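Local structure of NADP-dependent alcohol dehydrogenase 6 (1PIW) at residues Glu5-Ala11 and Lys22-Pro28; Ile12-Trp18 and Ile50-Gly55. The protein reduces a broad range of aromatic and aliphatic aldehydes to the corresponding primary alcohols with NADPH, as a zinc-containing medium-chain alcohol dehydrogenase. One frame throughout, in Å; residues are numbered along the deposited sequence.

Contact 1 (Glu5-Ala11 and Lys22-Pro28)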
loop_
_atom_site.group_PDB
_atom_site.type_symbol
_atom_site.label_atom_id
_atom_site.label_comp_id
_atom_site.label_asym_id
_atom_site.label_seq_id
_atom_site.Cartn_x
_atom_site.Cartn_y
_atom_site.Cartn_z
ATOM N N GLU A 5 7.543 -13.586 45.087
ATOM C CA GLU A 5 8.205 -14.725 44.460
ATOM C C GLU A 5 7.420 -15.577 43.472
ATOM O O GLU A 5 8.019 -16.253 42.629
ATOM C CB GLU A 5 8.808 -15.624 45.547
ATOM C CG GLU A 5 9.967 -14.977 46.313
ATOM C CD GLU A 5 9.677 -14.804 47.792
ATOM O OE1 GLU A 5 8.636 -14.201 48.132
ATOM O OE2 GLU A 5 10.490 -15.267 48.619
ATOM N N LYS A 6 6.093 -15.559 43.569
ATOM C CA LYS A 6 5.263 -16.352 42.666
ATOM C C LYS A 6 4.049 -15.580 42.184
ATOM O O LYS A 6 3.451 -14.816 42.937
ATOM C CB LYS A 6 4.776 -17.628 43.358
ATOM C CG LYS A 6 5.351 -18.924 42.813
ATOM C CD LYS A 6 6.783 -19.134 43.267
ATOM C CE LYS A 6 7.270 -20.563 43.026
ATOM N NZ LYS A 6 7.508 -20.888 41.591
ATOM N N PHE A 7 3.694 -15.783 40.920
ATOM C CA PHE A 7 2.517 -15.142 40.329
ATOM C C PHE A 7 1.510 -16.257 40.095
ATOM O O PHE A 7 1.897 -17.397 39.828
ATOM C CB PHE A 7 2.852 -14.497 38.976
ATOM C CG PHE A 7 3.449 -13.120 39.070
ATOM C CD1 PHE A 7 3.895 -12.478 37.925
ATOM C CD2 PHE A 7 3.560 -12.463 40.284
ATOM C CE1 PHE A 7 4.442 -11.208 37.983
ATOM C CE2 PHE A 7 4.107 -11.190 40.352
ATOM C CZ PHE A 7 4.549 -10.563 39.196
ATOM N N GLU A 8 0.225 -15.947 40.198
ATOM C CA GLU A 8 -0.780 -16.966 39.961
ATOM C C GLU A 8 -1.635 -16.552 38.781
ATOM O O GLU A 8 -1.785 -15.365 38.511
ATOM C CB GLU A 8 -1.649 -17.168 41.195
ATOM C CG GLU A 8 -2.538 -18.383 41.080
ATOM C CD GLU A 8 -3.292 -18.683 42.352
ATOM O OE1 GLU A 8 -3.993 -17.784 42.866
ATOM O OE2 GLU A 8 -3.187 -19.828 42.830
ATOM N N GLY A 9 -2.185 -17.526 38.062
ATOM C CA GLY A 9 -3.014 -17.193 36.921
ATOM C C GLY A 9 -3.725 -18.355 36.254
ATOM O O GLY A 9 -3.398 -19.513 36.483
ATOM N N ILE A 10 -4.713 -18.036 35.427
ATOM C CA ILE A 10 -5.465 -19.046 34.706
ATOM C C ILE A 10 -4.653 -19.351 33.454
ATOM O O ILE A 10 -4.723 -18.618 32.470
ATOM C CB ILE A 10 -6.830 -18.502 34.313
ATOM C CG1 ILE A 10 -7.423 -17.729 35.488
ATOM C CG2 ILE A 10 -7.742 -19.640 33.908
ATOM C CD1 ILE A 10 -7.486 -18.522 36.761
ATOM N N ALA A 11 -3.886 -20.437 33.495
ATOM C CA ALA A 11 -3.012 -20.800 32.380
ATOM C C ALA A 11 -3.364 -22.013 31.529
ATOM O O ALA A 11 -3.728 -23.070 32.035
ATOM C CB ALA A 11 -1.594 -20.958 32.901
ATOM N N LYS A 22 -6.142 -23.818 33.542
ATOM C CA LYS A 22 -6.180 -24.137 34.961
ATOM C C LYS A 22 -5.411 -23.145 35.802
ATOM O O LYS A 22 -4.352 -22.667 35.393
ATOM C CB LYS A 22 -5.620 -25.539 35.194
ATOM C CG LYS A 22 -6.344 -26.630 34.413
ATOM C CD LYS A 22 -7.820 -26.633 34.752
ATOM C CE LYS A 22 -8.542 -27.785 34.111
ATOM N NZ LYS A 22 -9.932 -27.848 34.640
ATOM N N LYS A 23 -5.951 -22.839 36.979
ATOM C CA LYS A 23 -5.297 -21.914 37.885
ATOM C C LYS A 23 -3.892 -22.458 38.183
ATOM O O LYS A 23 -3.711 -23.637 38.508
ATOM C CB LYS A 23 -6.114 -21.757 39.166
ATOM C CG LYS A 23 -5.446 -20.857 40.183
ATOM C CD LYS A 23 -6.335 -19.714 40.635
ATOM C CE LYS A 23 -7.270 -20.123 41.757
ATOM N NZ LYS A 23 -7.983 -18.930 42.307
ATOM N N THR A 24 -2.897 -21.586 38.082
ATOM C CA THR A 24 -1.525 -21.997 38.274
ATOM C C THR A 24 -0.614 -20.932 38.838
ATOM O O THR A 24 -0.776 -19.750 38.555
ATOM C CB THR A 24 -0.949 -22.409 36.948
ATOM O OG1 THR A 24 -1.752 -23.454 36.405
ATOM C CG2 THR A 24 0.486 -22.867 37.103
ATOM N N LYS A 25 0.354 -21.364 39.635
ATOM C CA LYS A 25 1.337 -20.459 40.205
ATOM C C LYS A 25 2.563 -20.628 39.314
ATOM O O LYS A 25 2.838 -21.729 38.831
ATOM C CB LYS A 25 1.656 -20.849 41.653
ATOM C CG LYS A 25 0.688 -20.280 42.704
ATOM C CD LYS A 25 0.888 -20.950 44.069
ATOM C CE LYS A 25 0.370 -20.107 45.248
ATOM N NZ LYS A 25 -1.095 -19.831 45.234
ATOM N N TYR A 26 3.280 -19.539 39.066
ATOM C CA TYR A 26 4.471 -19.598 38.219
ATOM C C TYR A 26 5.470 -18.477 38.558
ATOM O O TYR A 26 5.098 -17.406 39.056
ATOM C CB TYR A 26 4.059 -19.549 36.732
ATOM C CG TYR A 26 3.309 -18.304 36.330
ATOM C CD1 TYR A 26 3.996 -17.160 35.920
ATOM C CD2 TYR A 26 1.919 -18.238 36.440
ATOM C CE1 TYR A 26 3.325 -15.983 35.638
ATOM C CE2 TYR A 26 1.230 -17.053 36.164
ATOM C CZ TYR A 26 1.943 -15.931 35.766
ATOM O OH TYR A 26 1.297 -14.744 35.523
ATOM N N ASP A 27 6.746 -18.745 38.314
ATOM C CA ASP A 27 7.788 -17.768 38.593
ATOM C C ASP A 27 7.631 -16.509 37.743
ATOM O O ASP A 27 7.424 -16.589 36.531
ATOM C CB ASP A 27 9.156 -18.397 38.327
ATOM C CG ASP A 27 9.607 -19.310 39.448
ATOM O OD1 ASP A 27 10.420 -20.219 39.178
ATOM O OD2 ASP A 27 9.164 -19.105 40.600
ATOM N N PRO A 28 7.717 -15.324 38.369
ATOM C CA PRO A 28 7.580 -14.086 37.595
ATOM C C PRO A 28 8.846 -13.973 36.771
ATOM O O PRO A 28 9.784 -14.747 36.972
ATOM C CB PRO A 28 7.530 -12.996 38.665
ATOM C CG PRO A 28 7.137 -13.721 39.901
ATOM C CD PRO A 28 7.864 -15.030 39.798
#
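Lys-6, just ahead of the strand, reaches across with NZ to Asp-27 OD2 (2.6 Å) in a salt bridge. Phe-7 opens the pairing: its N gives a hydrogen bond to Tyr-26 O (2.8 Å), and its O takes one from Tyr-26 N (2.7 Å). Pro-28 CG lies 3.7 Å from the Phe-7 ring centroid in a CH-pi contact, while Phe-7 CB sits over the Tyr-26 ring. The two strands form a beta hairpin; 7-12 is the middle strand of a small antiparallel sheet, between 22-26 and 64-65. Phe-7 packs on Arg-140 of strand 138-142, and Tyr-26 and Ala-11 touch Val-65 of the neighbouring strand. Glu-8 and Lys-25 form a non-hydrogen-bonded pair, and their side chains, on the same face, meet in a salt bridge, Glu-8 OE2 to Lys-25 NZ 3.2 Å. Gly-9 and Thr-24 exchange two backbone bonds; a CB on Gly-9 would crowd Tyr-26 CE2. Ile-10 CD1 lies against Lys-23 CD (4.2 Å), whose NZ is engaged by Glu-357. Ala-11 and Lys-22 close the pairing with two more.

Contact 2 (Ile12-Trp18 and Ile50-Gly55). With NAP (NADP nicotinamide-adenine-dinucleotide phosphate), chain E.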
loop_
_atom_site.group_PDB
_atom_site.type_symbol
_atom_site.label_atom_id
_atom_site.label_comp_id
_atom_site.label_asym_id
_atom_site.label_seq_id
_atom_site.Cartn_x
_atom_site.Cartn_y
_atom_site.Cartn_z
ATOM N N ILE A 12 -3.213 -21.838 30.223
ATOM C CA ILE A 12 -3.464 -22.889 29.240
ATOM C C ILE A 12 -2.504 -24.053 29.539
ATOM O O ILE A 12 -1.292 -23.845 29.620
ATOM C CB ILE A 12 -3.147 -22.398 27.803
ATOM C CG1 ILE A 12 -3.717 -20.998 27.557
ATOM C CG2 ILE A 12 -3.669 -23.387 26.805
ATOM C CD1 ILE A 12 -5.191 -20.895 27.659
ATOM N N GLN A 13 -3.032 -25.268 29.680
ATOM C CA GLN A 13 -2.192 -26.435 29.980
ATOM C C GLN A 13 -1.758 -27.260 28.766
ATOM O O GLN A 13 -0.808 -28.031 28.862
ATOM C CB GLN A 13 -2.905 -27.344 30.974
ATOM C CG GLN A 13 -3.407 -26.613 32.190
ATOM C CD GLN A 13 -2.288 -26.024 33.011
ATOM O OE1 GLN A 13 -2.492 -25.073 33.761
ATOM N NE2 GLN A 13 -1.099 -26.593 32.886
ATOM N N SER A 14 -2.456 -27.102 27.640
ATOM C CA SER A 14 -2.123 -27.818 26.410
ATOM C C SER A 14 -2.940 -27.267 25.257
ATOM O O SER A 14 -4.104 -26.938 25.434
ATOM C CB SER A 14 -2.435 -29.301 26.553
ATOM O OG SER A 14 -3.600 -29.644 25.809
ATOM N N HIS A 15 -2.347 -27.186 24.072
ATOM C CA HIS A 15 -3.069 -26.665 22.912
ATOM C C HIS A 15 -4.288 -27.475 22.484
ATOM O O HIS A 15 -4.903 -27.152 21.471
ATOM C CB HIS A 15 -2.157 -26.544 21.693
ATOM C CG HIS A 15 -1.080 -25.519 21.839
ATOM N ND1 HIS A 15 -1.318 -24.259 22.343
ATOM C CD2 HIS A 15 0.235 -25.556 21.522
ATOM C CE1 HIS A 15 -0.194 -23.565 22.330
ATOM N NE2 HIS A 15 0.763 -24.329 21.836
ATOM N N GLU A 16 -4.637 -28.530 23.213
ATOM C CA GLU A 16 -5.804 -29.317 22.818
ATOM C C GLU A 16 -6.907 -29.079 23.822
ATOM O O GLU A 16 -8.098 -29.031 23.473
ATOM C CB GLU A 16 -5.481 -30.809 22.746
ATOM C CG GLU A 16 -4.433 -31.164 21.714
ATOM C CD GLU A 16 -3.033 -30.750 22.143
ATOM O OE1 GLU A 16 -2.568 -31.241 23.196
ATOM O OE2 GLU A 16 -2.394 -29.939 21.433
ATOM N N ASP A 17 -6.499 -28.918 25.072
ATOM C CA ASP A 17 -7.430 -28.659 26.152
ATOM C C ASP A 17 -7.419 -27.139 26.351
ATOM O O ASP A 17 -7.629 -26.650 27.465
ATOM C CB ASP A 17 -6.920 -29.356 27.406
ATOM C CG ASP A 17 -7.989 -29.558 28.440
ATOM O OD1 ASP A 17 -7.641 -29.665 29.642
ATOM O OD2 ASP A 17 -9.172 -29.628 28.046
ATOM N N TRP A 18 -7.175 -26.394 25.268
ATOM C CA TRP A 18 -7.077 -24.942 25.353
ATOM C C TRP A 18 -8.279 -24.250 25.949
ATOM O O TRP A 18 -8.147 -23.170 26.524
ATOM C CB TRP A 18 -6.763 -24.318 23.991
ATOM C CG TRP A 18 -7.911 -24.275 23.022
ATOM C CD1 TRP A 18 -8.279 -25.251 22.149
ATOM C CD2 TRP A 18 -8.823 -23.183 22.806
ATOM N NE1 TRP A 18 -9.358 -24.839 21.401
ATOM C CE2 TRP A 18 -9.711 -23.575 21.785
ATOM C CE3 TRP A 18 -8.973 -21.916 23.376
ATOM C CZ2 TRP A 18 -10.729 -22.751 21.324
ATOM C CZ3 TRP A 18 -9.989 -21.095 22.912
ATOM C CH2 TRP A 18 -10.852 -21.518 21.897
ATOM N N ILE A 50 -7.056 -16.218 21.791
ATOM C CA ILE A 50 -7.586 -17.478 21.274
ATOM C C ILE A 50 -6.618 -18.186 20.331
ATOM O O ILE A 50 -6.202 -19.312 20.585
ATOM C CB ILE A 50 -8.940 -17.242 20.556
ATOM C CG1 ILE A 50 -9.885 -16.476 21.481
ATOM C CG2 ILE A 50 -9.589 -18.570 20.188
ATOM C CD1 ILE A 50 -10.121 -17.150 22.821
ATOM N N HIS A 51 -6.261 -17.516 19.244
ATOM C CA HIS A 51 -5.332 -18.066 18.260
ATOM C C HIS A 51 -4.162 -18.740 18.948
ATOM O O HIS A 51 -3.779 -19.865 18.621
ATOM C CB HIS A 51 -4.764 -16.953 17.384
ATOM C CG HIS A 51 -5.749 -16.352 16.431
ATOM N ND1 HIS A 51 -6.102 -16.961 15.246
ATOM C CD2 HIS A 51 -6.423 -15.180 16.471
ATOM C CE1 HIS A 51 -6.949 -16.186 14.595
ATOM N NE2 HIS A 51 -7.160 -15.100 15.316
ATOM N N CYS A 52 -3.587 -18.019 19.902
ATOM C CA CYS A 52 -2.439 -18.491 20.642
ATOM C C CYS A 52 -2.730 -19.739 21.468
ATOM O O CYS A 52 -2.052 -20.758 21.319
ATOM C CB CYS A 52 -1.935 -17.374 21.547
ATOM S SG CYS A 52 -0.233 -17.567 22.043
ATOM N N ALA A 53 -3.736 -19.663 22.334
ATOM C CA ALA A 53 -4.085 -20.788 23.199
ATOM C C ALA A 53 -4.479 -22.028 22.407
ATOM O O ALA A 53 -4.150 -23.150 22.776
ATOM C CB ALA A 53 -5.209 -20.383 24.145
ATOM N N ALA A 54 -5.185 -21.811 21.310
ATOM C CA ALA A 54 -5.618 -22.902 20.466
ATOM C C ALA A 54 -4.446 -23.439 19.674
ATOM O O ALA A 54 -4.591 -24.374 18.895
ATOM C CB ALA A 54 -6.682 -22.423 19.531
ATOM N N GLY A 55 -3.282 -22.837 19.866
ATOM C CA GLY A 55 -2.102 -23.280 19.150
ATOM C C GLY A 55 -2.105 -22.951 17.669
ATOM O O GLY A 55 -1.393 -23.589 16.899
HETATM P PA NAP E . -12.924 -11.244 17.211
HETATM O O1A NAP E . -12.117 -12.412 17.195
HETATM O O2A NAP E . -13.849 -10.789 18.342
HETATM O O5B NAP E . -13.813 -11.250 15.883
HETATM C C5B NAP E . -13.149 -11.377 14.597
HETATM C C4B NAP E . -14.264 -10.905 13.646
HETATM O O4B NAP E . -13.733 -10.954 12.241
HETATM C C3B NAP E . -15.532 -11.801 13.566
HETATM O O3B NAP E . -16.492 -11.295 14.508
HETATM C C2B NAP E . -15.945 -11.681 12.112
HETATM O O2B NAP E . -16.691 -10.509 11.808
HETATM C C1B NAP E . -14.590 -11.672 11.351
HETATM N N9A NAP E . -14.200 -13.064 10.991
HETATM C C8A NAP E . -13.963 -14.206 11.737
HETATM N N7A NAP E . -13.639 -15.276 11.019
HETATM C C5A NAP E . -13.665 -14.809 9.712
HETATM C C6A NAP E . -13.409 -15.488 8.497
HETATM N N6A NAP E . -13.074 -16.778 8.347
HETATM N N1A NAP E . -13.510 -14.752 7.311
HETATM C C2A NAP E . -13.853 -13.393 7.339
HETATM N N3A NAP E . -14.114 -12.693 8.518
HETATM C C4A NAP E . -14.006 -13.444 9.686
HETATM O O3 NAP E . -12.054 -9.967 16.932
HETATM P PN NAP E . -10.574 -9.571 17.239
HETATM O O1N NAP E . -10.176 -10.010 18.580
HETATM O O2N NAP E . -10.517 -8.129 16.964
HETATM O O5D NAP E . -9.781 -10.400 16.175
HETATM C C5D NAP E . -8.387 -10.607 16.421
HETATM C C4D NAP E . -7.683 -10.606 15.112
HETATM O O4D NAP E . -6.873 -9.406 15.073
HETATM C C3D NAP E . -6.702 -11.799 14.984
HETATM O O3D NAP E . -6.685 -12.353 13.655
HETATM C C2D NAP E . -5.383 -11.198 15.412
HETATM O O2D NAP E . -4.273 -11.866 14.870
HETATM C C1D NAP E . -5.465 -9.793 14.938
HETATM P P2B NAP E . -17.928 -10.481 10.788
HETATM O O1X NAP E . -17.317 -10.345 9.407
HETATM O O2X NAP E . -18.547 -11.806 11.032
HETATM O O3X NAP E . -18.725 -9.274 11.166
#
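With chi1 in the m well and chi2 near -45°, the His-15 imidazole lies across the C-terminal end of helix 47-53. Its ND1 donates to Ala-53 O (3.1 Å, 164°), a carbonyl in the last helical turn, while NE2 is hydrogen-bonded to Met-60 N. Gly-55 ends the helix in a Schellman motif, with positive phi; its CA rests over the His-15 ring face, 3.6 Å from the centroid, where a CB would clash. Trp-18 takes a p rotamer with chi2 near -87°, which lays the indole along the helix: Ala-54 CB sits 3.9 Å above its five-membered ring in a CH-pi contact, and Trp-18 CH2 reaches Ile-50 CG2 (3.6 Å). Ile-12, m at both chi angles, brings CD1 to Ala-53 CB (3.6 Å). Phe-337 of helix 330-342 meets Ile-12, Trp-18 and Ile-50. In the loop, Ser-14 OG accepts from Glu-16 N (3.0 Å) and Asp-17 N (3.1 Å), an ST turn and ST motif. His-51 points away from this loop, its NE2 3.2 Å from O3D of the bound NADP.

From the N terminus the chain runs through strand 7-12, the first arm of contact 1, straight into residues 12-18, the first arm of contact 2, and returns along strand 22-26. Contact 1 thus closes a short hairpin loop of ten residues, and contact 2 a longer one of 31 that takes in strand 22-26, strand 35-45 and the start of helix 47-53. The segments alternate, so the two loops cross: the hairpin's connecting loop is itself fixed to the helix. The centres are about 17 Å apart, and they touch where Gln-13 lies beside Thr-24 and Lys-22. Contact 1 zips the hairpin strands together, and contact 2 joins the loop between them to the helix bearing His-51, next to the cofactor.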